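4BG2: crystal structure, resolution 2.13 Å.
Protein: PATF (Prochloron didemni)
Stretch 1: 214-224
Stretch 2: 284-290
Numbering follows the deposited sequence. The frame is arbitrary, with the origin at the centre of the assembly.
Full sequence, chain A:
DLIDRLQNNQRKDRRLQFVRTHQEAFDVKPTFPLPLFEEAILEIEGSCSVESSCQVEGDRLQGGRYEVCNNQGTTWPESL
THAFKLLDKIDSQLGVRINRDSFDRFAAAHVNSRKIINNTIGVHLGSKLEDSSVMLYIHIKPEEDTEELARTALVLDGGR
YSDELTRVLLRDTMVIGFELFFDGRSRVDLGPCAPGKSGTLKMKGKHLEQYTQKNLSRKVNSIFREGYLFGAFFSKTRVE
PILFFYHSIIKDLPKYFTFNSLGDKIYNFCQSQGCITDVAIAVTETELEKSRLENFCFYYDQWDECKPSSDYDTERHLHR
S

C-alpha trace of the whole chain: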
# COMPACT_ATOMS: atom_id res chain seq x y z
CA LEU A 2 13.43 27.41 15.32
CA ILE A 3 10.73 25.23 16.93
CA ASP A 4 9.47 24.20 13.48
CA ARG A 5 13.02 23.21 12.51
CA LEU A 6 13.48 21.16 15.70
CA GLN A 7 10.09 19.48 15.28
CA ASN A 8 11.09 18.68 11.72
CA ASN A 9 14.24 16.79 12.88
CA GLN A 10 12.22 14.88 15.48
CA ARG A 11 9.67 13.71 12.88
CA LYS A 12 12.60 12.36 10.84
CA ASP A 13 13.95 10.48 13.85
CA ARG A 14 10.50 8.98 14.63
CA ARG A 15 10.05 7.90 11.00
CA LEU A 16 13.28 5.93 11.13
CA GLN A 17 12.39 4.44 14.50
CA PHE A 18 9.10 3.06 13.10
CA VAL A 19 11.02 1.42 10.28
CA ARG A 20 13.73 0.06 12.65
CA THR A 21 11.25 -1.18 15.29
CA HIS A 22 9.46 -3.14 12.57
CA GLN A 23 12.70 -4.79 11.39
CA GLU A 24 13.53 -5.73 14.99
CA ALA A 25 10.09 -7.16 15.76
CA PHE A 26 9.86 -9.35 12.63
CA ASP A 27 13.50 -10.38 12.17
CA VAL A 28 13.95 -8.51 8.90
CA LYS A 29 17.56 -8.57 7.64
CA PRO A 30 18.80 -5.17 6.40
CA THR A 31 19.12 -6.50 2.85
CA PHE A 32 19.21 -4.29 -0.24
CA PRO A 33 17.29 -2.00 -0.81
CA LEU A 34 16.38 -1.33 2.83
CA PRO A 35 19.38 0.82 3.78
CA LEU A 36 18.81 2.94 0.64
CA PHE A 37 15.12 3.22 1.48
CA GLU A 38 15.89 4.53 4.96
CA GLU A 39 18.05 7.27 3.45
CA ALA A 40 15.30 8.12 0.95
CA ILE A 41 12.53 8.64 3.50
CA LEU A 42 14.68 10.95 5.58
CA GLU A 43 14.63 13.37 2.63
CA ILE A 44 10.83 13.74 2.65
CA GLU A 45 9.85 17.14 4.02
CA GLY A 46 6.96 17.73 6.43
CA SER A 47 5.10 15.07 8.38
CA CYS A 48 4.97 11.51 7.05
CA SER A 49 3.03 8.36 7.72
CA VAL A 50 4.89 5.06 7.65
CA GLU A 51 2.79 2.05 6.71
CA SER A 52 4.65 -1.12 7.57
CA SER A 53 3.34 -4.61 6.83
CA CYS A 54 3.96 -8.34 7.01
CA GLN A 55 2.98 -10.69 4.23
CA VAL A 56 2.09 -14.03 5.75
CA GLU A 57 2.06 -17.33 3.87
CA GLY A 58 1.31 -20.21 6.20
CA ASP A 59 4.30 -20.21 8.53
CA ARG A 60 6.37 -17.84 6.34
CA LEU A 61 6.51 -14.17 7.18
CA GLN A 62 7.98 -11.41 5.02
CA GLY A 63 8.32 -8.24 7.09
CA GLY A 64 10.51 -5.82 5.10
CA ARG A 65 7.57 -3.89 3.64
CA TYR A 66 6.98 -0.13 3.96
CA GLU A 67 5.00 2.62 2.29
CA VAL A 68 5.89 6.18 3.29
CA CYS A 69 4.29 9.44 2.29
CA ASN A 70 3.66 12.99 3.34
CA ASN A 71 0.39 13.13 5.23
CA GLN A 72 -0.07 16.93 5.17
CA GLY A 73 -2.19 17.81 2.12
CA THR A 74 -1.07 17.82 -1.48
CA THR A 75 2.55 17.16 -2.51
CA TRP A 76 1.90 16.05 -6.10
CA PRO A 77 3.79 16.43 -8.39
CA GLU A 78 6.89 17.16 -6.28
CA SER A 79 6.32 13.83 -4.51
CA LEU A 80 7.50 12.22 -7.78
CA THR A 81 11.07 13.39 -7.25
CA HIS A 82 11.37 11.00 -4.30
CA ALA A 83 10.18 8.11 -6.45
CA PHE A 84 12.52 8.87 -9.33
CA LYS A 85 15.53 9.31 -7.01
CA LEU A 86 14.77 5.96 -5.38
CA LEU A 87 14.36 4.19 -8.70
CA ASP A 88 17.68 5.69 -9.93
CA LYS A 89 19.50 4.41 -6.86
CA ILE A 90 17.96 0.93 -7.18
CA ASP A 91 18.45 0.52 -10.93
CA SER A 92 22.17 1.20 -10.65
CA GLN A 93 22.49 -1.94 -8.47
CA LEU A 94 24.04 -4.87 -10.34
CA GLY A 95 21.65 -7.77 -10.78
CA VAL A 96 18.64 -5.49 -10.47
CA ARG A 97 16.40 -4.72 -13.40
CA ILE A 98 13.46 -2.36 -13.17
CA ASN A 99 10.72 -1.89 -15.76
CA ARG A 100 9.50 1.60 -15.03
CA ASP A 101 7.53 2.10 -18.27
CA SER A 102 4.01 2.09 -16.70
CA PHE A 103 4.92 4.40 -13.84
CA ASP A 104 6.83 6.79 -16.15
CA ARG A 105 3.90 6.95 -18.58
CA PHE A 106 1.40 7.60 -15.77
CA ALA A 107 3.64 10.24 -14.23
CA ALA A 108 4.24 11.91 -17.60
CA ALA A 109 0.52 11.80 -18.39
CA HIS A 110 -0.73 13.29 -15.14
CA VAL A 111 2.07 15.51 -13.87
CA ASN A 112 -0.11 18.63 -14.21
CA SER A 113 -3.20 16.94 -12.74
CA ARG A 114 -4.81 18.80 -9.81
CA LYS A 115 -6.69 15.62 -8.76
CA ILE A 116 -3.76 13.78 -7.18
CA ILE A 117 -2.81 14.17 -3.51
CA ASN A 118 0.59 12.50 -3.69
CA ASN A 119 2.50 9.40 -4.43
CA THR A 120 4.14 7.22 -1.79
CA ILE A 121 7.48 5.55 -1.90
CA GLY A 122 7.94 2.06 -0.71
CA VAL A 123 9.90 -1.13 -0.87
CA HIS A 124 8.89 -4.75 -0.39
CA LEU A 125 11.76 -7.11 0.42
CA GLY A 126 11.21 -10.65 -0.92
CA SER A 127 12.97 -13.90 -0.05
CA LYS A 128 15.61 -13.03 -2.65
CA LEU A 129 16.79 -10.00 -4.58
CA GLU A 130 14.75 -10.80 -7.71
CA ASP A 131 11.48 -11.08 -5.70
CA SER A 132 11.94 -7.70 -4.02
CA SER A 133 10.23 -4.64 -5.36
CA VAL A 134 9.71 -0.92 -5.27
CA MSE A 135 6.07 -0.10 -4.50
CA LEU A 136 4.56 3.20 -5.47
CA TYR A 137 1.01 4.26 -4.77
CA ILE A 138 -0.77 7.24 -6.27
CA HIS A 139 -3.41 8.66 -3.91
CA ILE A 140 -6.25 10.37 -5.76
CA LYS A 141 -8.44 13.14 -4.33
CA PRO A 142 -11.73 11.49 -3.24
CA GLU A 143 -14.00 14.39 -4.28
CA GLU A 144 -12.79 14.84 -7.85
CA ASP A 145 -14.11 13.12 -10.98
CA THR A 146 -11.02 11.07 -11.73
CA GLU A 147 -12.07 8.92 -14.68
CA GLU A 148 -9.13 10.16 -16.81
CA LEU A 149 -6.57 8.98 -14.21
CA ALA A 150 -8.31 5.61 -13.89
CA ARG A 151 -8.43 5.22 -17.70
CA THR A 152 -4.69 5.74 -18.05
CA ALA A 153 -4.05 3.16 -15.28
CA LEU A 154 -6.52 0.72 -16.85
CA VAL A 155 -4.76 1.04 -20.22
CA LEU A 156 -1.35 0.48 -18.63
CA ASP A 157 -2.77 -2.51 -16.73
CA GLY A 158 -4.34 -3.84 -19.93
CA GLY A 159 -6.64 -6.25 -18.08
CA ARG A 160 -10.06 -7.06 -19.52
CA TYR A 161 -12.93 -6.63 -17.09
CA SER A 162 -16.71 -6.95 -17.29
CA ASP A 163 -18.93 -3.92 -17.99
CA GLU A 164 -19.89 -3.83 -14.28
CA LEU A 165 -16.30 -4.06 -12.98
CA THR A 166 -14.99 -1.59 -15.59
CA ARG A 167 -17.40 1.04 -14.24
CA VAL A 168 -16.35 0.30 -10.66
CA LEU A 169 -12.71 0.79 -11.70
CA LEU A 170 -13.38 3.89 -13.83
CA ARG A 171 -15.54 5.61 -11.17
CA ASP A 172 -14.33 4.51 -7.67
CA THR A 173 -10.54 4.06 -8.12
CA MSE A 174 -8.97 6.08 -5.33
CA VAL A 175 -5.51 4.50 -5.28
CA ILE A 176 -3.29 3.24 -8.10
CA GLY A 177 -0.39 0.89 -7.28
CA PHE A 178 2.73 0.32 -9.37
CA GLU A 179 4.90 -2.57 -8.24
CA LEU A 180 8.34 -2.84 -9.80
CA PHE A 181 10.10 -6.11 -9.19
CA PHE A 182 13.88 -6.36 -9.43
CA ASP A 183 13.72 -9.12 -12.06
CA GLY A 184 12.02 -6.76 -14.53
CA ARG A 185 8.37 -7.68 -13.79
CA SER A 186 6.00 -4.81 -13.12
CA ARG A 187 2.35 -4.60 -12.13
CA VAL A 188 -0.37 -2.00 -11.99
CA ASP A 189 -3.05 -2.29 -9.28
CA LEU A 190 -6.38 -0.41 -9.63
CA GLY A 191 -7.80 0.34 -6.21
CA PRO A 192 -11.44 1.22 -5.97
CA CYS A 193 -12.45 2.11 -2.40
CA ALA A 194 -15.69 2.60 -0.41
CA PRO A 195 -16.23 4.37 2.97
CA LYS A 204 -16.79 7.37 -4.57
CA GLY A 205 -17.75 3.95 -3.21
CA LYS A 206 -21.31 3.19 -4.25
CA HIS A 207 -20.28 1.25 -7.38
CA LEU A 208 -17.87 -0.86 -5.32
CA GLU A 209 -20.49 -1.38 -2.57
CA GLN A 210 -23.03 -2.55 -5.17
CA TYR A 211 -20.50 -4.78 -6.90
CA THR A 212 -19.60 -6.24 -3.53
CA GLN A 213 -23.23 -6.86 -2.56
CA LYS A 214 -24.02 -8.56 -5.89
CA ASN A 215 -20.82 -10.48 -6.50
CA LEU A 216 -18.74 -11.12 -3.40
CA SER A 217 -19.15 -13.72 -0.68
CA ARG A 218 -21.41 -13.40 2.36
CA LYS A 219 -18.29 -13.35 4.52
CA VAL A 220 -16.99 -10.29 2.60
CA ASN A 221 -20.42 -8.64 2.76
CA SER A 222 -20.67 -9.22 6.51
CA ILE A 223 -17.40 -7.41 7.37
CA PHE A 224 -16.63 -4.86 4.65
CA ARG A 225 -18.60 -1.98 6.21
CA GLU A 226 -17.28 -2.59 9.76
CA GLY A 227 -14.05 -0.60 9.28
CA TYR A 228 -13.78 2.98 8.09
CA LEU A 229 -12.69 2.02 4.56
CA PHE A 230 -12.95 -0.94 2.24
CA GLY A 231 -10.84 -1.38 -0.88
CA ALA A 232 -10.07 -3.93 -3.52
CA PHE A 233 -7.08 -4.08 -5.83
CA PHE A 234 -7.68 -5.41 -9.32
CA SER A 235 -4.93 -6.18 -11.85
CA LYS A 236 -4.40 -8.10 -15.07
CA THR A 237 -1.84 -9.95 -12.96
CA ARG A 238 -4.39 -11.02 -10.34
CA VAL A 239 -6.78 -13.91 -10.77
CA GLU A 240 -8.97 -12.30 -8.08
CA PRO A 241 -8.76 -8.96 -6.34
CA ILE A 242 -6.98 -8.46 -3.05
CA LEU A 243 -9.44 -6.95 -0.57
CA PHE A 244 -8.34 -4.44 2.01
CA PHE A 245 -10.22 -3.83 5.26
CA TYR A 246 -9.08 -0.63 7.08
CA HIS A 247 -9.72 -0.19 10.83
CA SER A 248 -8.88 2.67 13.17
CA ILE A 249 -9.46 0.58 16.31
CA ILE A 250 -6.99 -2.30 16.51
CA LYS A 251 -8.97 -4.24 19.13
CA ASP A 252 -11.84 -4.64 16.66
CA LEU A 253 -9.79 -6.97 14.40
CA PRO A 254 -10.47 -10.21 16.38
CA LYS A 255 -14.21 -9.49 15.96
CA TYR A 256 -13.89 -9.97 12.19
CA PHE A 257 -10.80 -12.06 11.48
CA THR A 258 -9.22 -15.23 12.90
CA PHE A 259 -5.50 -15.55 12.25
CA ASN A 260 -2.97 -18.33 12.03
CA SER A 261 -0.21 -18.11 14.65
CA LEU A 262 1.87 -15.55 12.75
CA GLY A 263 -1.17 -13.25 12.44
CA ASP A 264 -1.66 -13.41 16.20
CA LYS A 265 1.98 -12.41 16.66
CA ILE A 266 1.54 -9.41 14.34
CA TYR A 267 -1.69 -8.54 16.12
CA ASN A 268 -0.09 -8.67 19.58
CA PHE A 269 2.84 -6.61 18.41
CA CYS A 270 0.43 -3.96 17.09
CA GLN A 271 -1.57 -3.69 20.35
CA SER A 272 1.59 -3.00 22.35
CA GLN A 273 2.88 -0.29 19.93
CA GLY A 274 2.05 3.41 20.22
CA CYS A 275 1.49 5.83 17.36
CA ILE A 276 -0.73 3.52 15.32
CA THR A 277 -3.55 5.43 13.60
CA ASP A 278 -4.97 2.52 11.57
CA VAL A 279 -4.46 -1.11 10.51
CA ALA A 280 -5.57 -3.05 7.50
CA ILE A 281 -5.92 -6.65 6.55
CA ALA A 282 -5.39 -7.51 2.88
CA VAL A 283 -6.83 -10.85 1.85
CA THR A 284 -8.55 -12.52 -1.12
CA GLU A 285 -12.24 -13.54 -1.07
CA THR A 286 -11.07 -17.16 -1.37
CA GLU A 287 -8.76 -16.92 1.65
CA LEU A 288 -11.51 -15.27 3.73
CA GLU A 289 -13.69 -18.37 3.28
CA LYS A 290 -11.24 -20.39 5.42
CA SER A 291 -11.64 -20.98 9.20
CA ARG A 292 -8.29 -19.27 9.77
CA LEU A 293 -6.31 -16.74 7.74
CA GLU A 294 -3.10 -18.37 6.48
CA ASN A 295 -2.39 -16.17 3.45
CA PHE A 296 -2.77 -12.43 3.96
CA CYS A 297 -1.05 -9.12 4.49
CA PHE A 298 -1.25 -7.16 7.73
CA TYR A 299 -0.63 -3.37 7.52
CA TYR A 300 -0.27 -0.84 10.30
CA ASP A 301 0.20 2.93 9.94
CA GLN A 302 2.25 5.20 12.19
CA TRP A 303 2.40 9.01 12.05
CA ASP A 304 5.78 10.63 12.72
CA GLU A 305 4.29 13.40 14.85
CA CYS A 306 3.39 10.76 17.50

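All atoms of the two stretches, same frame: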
# COMPACT_ATOMS: atom_id res chain seq x y z
N LYS A 214 -23.60 -7.62 -4.84
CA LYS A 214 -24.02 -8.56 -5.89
C LYS A 214 -23.08 -9.73 -6.13
O LYS A 214 -23.52 -10.82 -6.48
CB LYS A 214 -24.23 -7.82 -7.21
CG LYS A 214 -25.36 -6.81 -7.19
CD LYS A 214 -25.30 -5.93 -8.42
CE LYS A 214 -26.53 -5.03 -8.53
NZ LYS A 214 -26.49 -4.23 -9.80
N ASN A 215 -21.77 -9.51 -5.99
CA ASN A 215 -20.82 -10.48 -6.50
C ASN A 215 -19.95 -11.19 -5.47
O ASN A 215 -19.43 -12.25 -5.76
CB ASN A 215 -19.93 -9.81 -7.56
CG ASN A 215 -20.75 -9.19 -8.68
OD1 ASN A 215 -20.99 -9.83 -9.70
ND2 ASN A 215 -21.22 -7.98 -8.48
N LEU A 216 -19.73 -10.59 -4.31
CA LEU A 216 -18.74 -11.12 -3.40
C LEU A 216 -19.41 -11.95 -2.31
O LEU A 216 -20.61 -11.88 -2.13
CB LEU A 216 -17.88 -10.01 -2.79
CG LEU A 216 -16.97 -9.26 -3.76
CD1 LEU A 216 -16.05 -8.34 -2.98
CD2 LEU A 216 -16.17 -10.20 -4.66
N SER A 217 -18.61 -12.73 -1.60
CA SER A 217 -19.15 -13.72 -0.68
C SER A 217 -19.90 -13.06 0.48
O SER A 217 -19.73 -11.87 0.77
CB SER A 217 -18.03 -14.58 -0.14
OG SER A 217 -17.24 -13.84 0.78
N ARG A 218 -20.71 -13.86 1.16
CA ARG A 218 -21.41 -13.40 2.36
C ARG A 218 -20.42 -12.97 3.43
O ARG A 218 -20.63 -11.99 4.13
CB ARG A 218 -22.34 -14.50 2.88
CG ARG A 218 -23.50 -14.76 1.92
CD ARG A 218 -24.50 -15.76 2.46
NE ARG A 218 -23.98 -17.13 2.45
CZ ARG A 218 -24.55 -18.18 1.86
NH1 ARG A 218 -25.71 -18.07 1.21
NH2 ARG A 218 -23.97 -19.37 1.94
N LYS A 219 -19.30 -13.68 3.53
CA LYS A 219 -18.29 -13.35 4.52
C LYS A 219 -17.70 -11.95 4.25
O LYS A 219 -17.53 -11.16 5.19
CB LYS A 219 -17.21 -14.43 4.57
CG LYS A 219 -16.02 -14.08 5.45
CD LYS A 219 -16.01 -14.89 6.73
CE LYS A 219 -15.21 -14.17 7.83
NZ LYS A 219 -15.58 -12.75 8.16
N VAL A 220 -17.40 -11.65 2.99
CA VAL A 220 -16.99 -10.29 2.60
C VAL A 220 -18.07 -9.26 2.91
O VAL A 220 -17.79 -8.24 3.57
CB VAL A 220 -16.64 -10.19 1.10
CG1 VAL A 220 -16.50 -8.73 0.68
CG2 VAL A 220 -15.34 -10.92 0.84
N ASN A 221 -19.29 -9.53 2.48
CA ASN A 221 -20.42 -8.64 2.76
C ASN A 221 -20.69 -8.39 4.23
O ASN A 221 -21.11 -7.30 4.60
CB ASN A 221 -21.69 -9.08 2.03
CG ASN A 221 -21.72 -8.55 0.61
OD1 ASN A 221 -22.07 -7.38 0.39
ND2 ASN A 221 -21.29 -9.38 -0.35
N SER A 222 -20.39 -9.37 5.08
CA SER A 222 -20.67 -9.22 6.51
C SER A 222 -19.66 -8.38 7.26
O SER A 222 -19.97 -7.91 8.34
CB SER A 222 -20.81 -10.58 7.19
OG SER A 222 -19.54 -11.13 7.45
N ILE A 223 -18.46 -8.17 6.70
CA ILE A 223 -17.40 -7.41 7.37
C ILE A 223 -16.98 -6.11 6.69
O ILE A 223 -16.39 -5.26 7.33
CB ILE A 223 -16.11 -8.25 7.61
CG1 ILE A 223 -15.55 -8.75 6.28
CG2 ILE A 223 -16.40 -9.39 8.59
CD1 ILE A 223 -14.19 -9.41 6.37
N PHE A 224 -17.29 -5.93 5.41
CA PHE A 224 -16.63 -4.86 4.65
C PHE A 224 -16.99 -3.45 5.07
O PHE A 224 -16.23 -2.53 4.83
CB PHE A 224 -16.77 -5.06 3.13
CG PHE A 224 -18.05 -4.53 2.56
CD1 PHE A 224 -19.23 -5.23 2.70
CD2 PHE A 224 -18.06 -3.35 1.83
CE1 PHE A 224 -20.42 -4.76 2.17
CE2 PHE A 224 -19.23 -2.87 1.29
CZ PHE A 224 -20.41 -3.57 1.45
N THR A 284 -7.63 -12.20 -0.03
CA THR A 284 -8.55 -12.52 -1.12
C THR A 284 -9.89 -13.06 -0.57
O THR A 284 -9.96 -13.57 0.55
CB THR A 284 -7.99 -13.58 -2.07
OG1 THR A 284 -7.81 -14.78 -1.34
CG2 THR A 284 -6.67 -13.12 -2.70
N GLU A 285 -10.94 -12.92 -1.37
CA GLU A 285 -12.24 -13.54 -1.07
C GLU A 285 -12.07 -15.01 -0.69
O GLU A 285 -12.60 -15.45 0.32
CB GLU A 285 -13.15 -13.45 -2.30
CG GLU A 285 -14.62 -13.75 -2.01
CD GLU A 285 -15.49 -13.63 -3.25
OE1 GLU A 285 -14.96 -13.68 -4.38
OE2 GLU A 285 -16.71 -13.49 -3.09
N THR A 286 -11.33 -15.73 -1.54
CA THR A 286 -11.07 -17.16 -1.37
C THR A 286 -10.44 -17.46 -0.01
O THR A 286 -10.83 -18.39 0.65
CB THR A 286 -10.11 -17.66 -2.47
OG1 THR A 286 -10.77 -17.60 -3.74
CG2 THR A 286 -9.64 -19.11 -2.19
N GLU A 287 -9.44 -16.67 0.39
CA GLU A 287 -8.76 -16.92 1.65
C GLU A 287 -9.63 -16.56 2.85
O GLU A 287 -9.45 -17.13 3.93
CB GLU A 287 -7.43 -16.17 1.71
CG GLU A 287 -6.64 -16.40 2.99
CD GLU A 287 -6.01 -17.78 3.09
OE1 GLU A 287 -5.82 -18.45 2.04
OE2 GLU A 287 -5.71 -18.19 4.22
N LEU A 288 -10.55 -15.62 2.68
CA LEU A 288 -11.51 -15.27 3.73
C LEU A 288 -12.53 -16.36 4.03
O LEU A 288 -13.13 -16.36 5.10
CB LEU A 288 -12.31 -14.02 3.37
CG LEU A 288 -12.00 -12.72 4.09
CD1 LEU A 288 -13.08 -11.71 3.72
CD2 LEU A 288 -11.91 -12.88 5.61
N GLU A 289 -12.74 -17.28 3.09
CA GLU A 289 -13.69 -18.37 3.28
C GLU A 289 -13.18 -19.40 4.30
O GLU A 289 -13.96 -20.19 4.82
CB GLU A 289 -13.97 -19.08 1.95
CG GLU A 289 -14.68 -18.26 0.86
CD GLU A 289 -16.15 -17.90 1.16
OE1 GLU A 289 -16.45 -17.37 2.25
OE2 GLU A 289 -17.01 -18.10 0.27
N LYS A 290 -11.87 -19.40 4.55
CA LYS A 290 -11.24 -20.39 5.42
C LYS A 290 -11.51 -20.11 6.90
O LYS A 290 -11.81 -18.98 7.27
CB LYS A 290 -9.71 -20.45 5.16
CG LYS A 290 -9.27 -20.88 3.75
CD LYS A 290 -7.80 -20.52 3.54
CE LYS A 290 -7.04 -21.34 2.50
NZ LYS A 290 -7.63 -21.28 1.13

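The two stretches meet where the helix that begins at Arg 218 lies beside the short, weakly bonded helix around Glu 285 to Leu 288. The backbones come nearest at Val 220 and Glu 285, whose CA atoms are 6.8 Å apart, and at Lys 219 and Glu 289, whose CA atoms are 6.9 Å apart; together the stretches bury 383 Å².

Both helices begin with a side-chain cap. Ser 217, in the p rotamer, folds its hydroxyl back so that OG accepts from Val 220 N at 3.1 Å, and Thr 284, also p, places OG1 3.0 Å from Glu 287 N. Asn 221 adds a side-chain bond to the first turn, its ND2 donating to Ser 217 O at 3.1 Å.

The polar link is made by Glu 285. Its CA-to-CB bond points sideways, but the t settings of chi1 and chi2 extend the chain until the carboxylate reaches the bend after Leu 216, the first residue to leave the preceding helix. There OE2 accepts a hydrogen bond from Ser 217 N; at 2.5 Å the pair is very close, yet the angle of 121° makes the bond weak. The same oxygen lies 3.1 Å from Leu 216 CA.

Beside this link, Leu 288 points toward the first helix with chi1 at -107°, between wells, and chi2 t. Its CD1 lies 3.7 Å from Val 220 CG2 and equally 3.7 Å from Ile 223 CD1, so one methyl packs against two residues a helical turn apart. Val 220 is t and Ile 223 p in chi1; both are buried.

Lys 219 runs past the second stretch, its CD 3.6 Å from Leu 288 O, while its NZ is hydrogen-bonded elsewhere in the structure. Glu 289 starts away, but chi1 and chi2, both m, curl it back, leaving OE2 3.7 Å from Ser 217 CB.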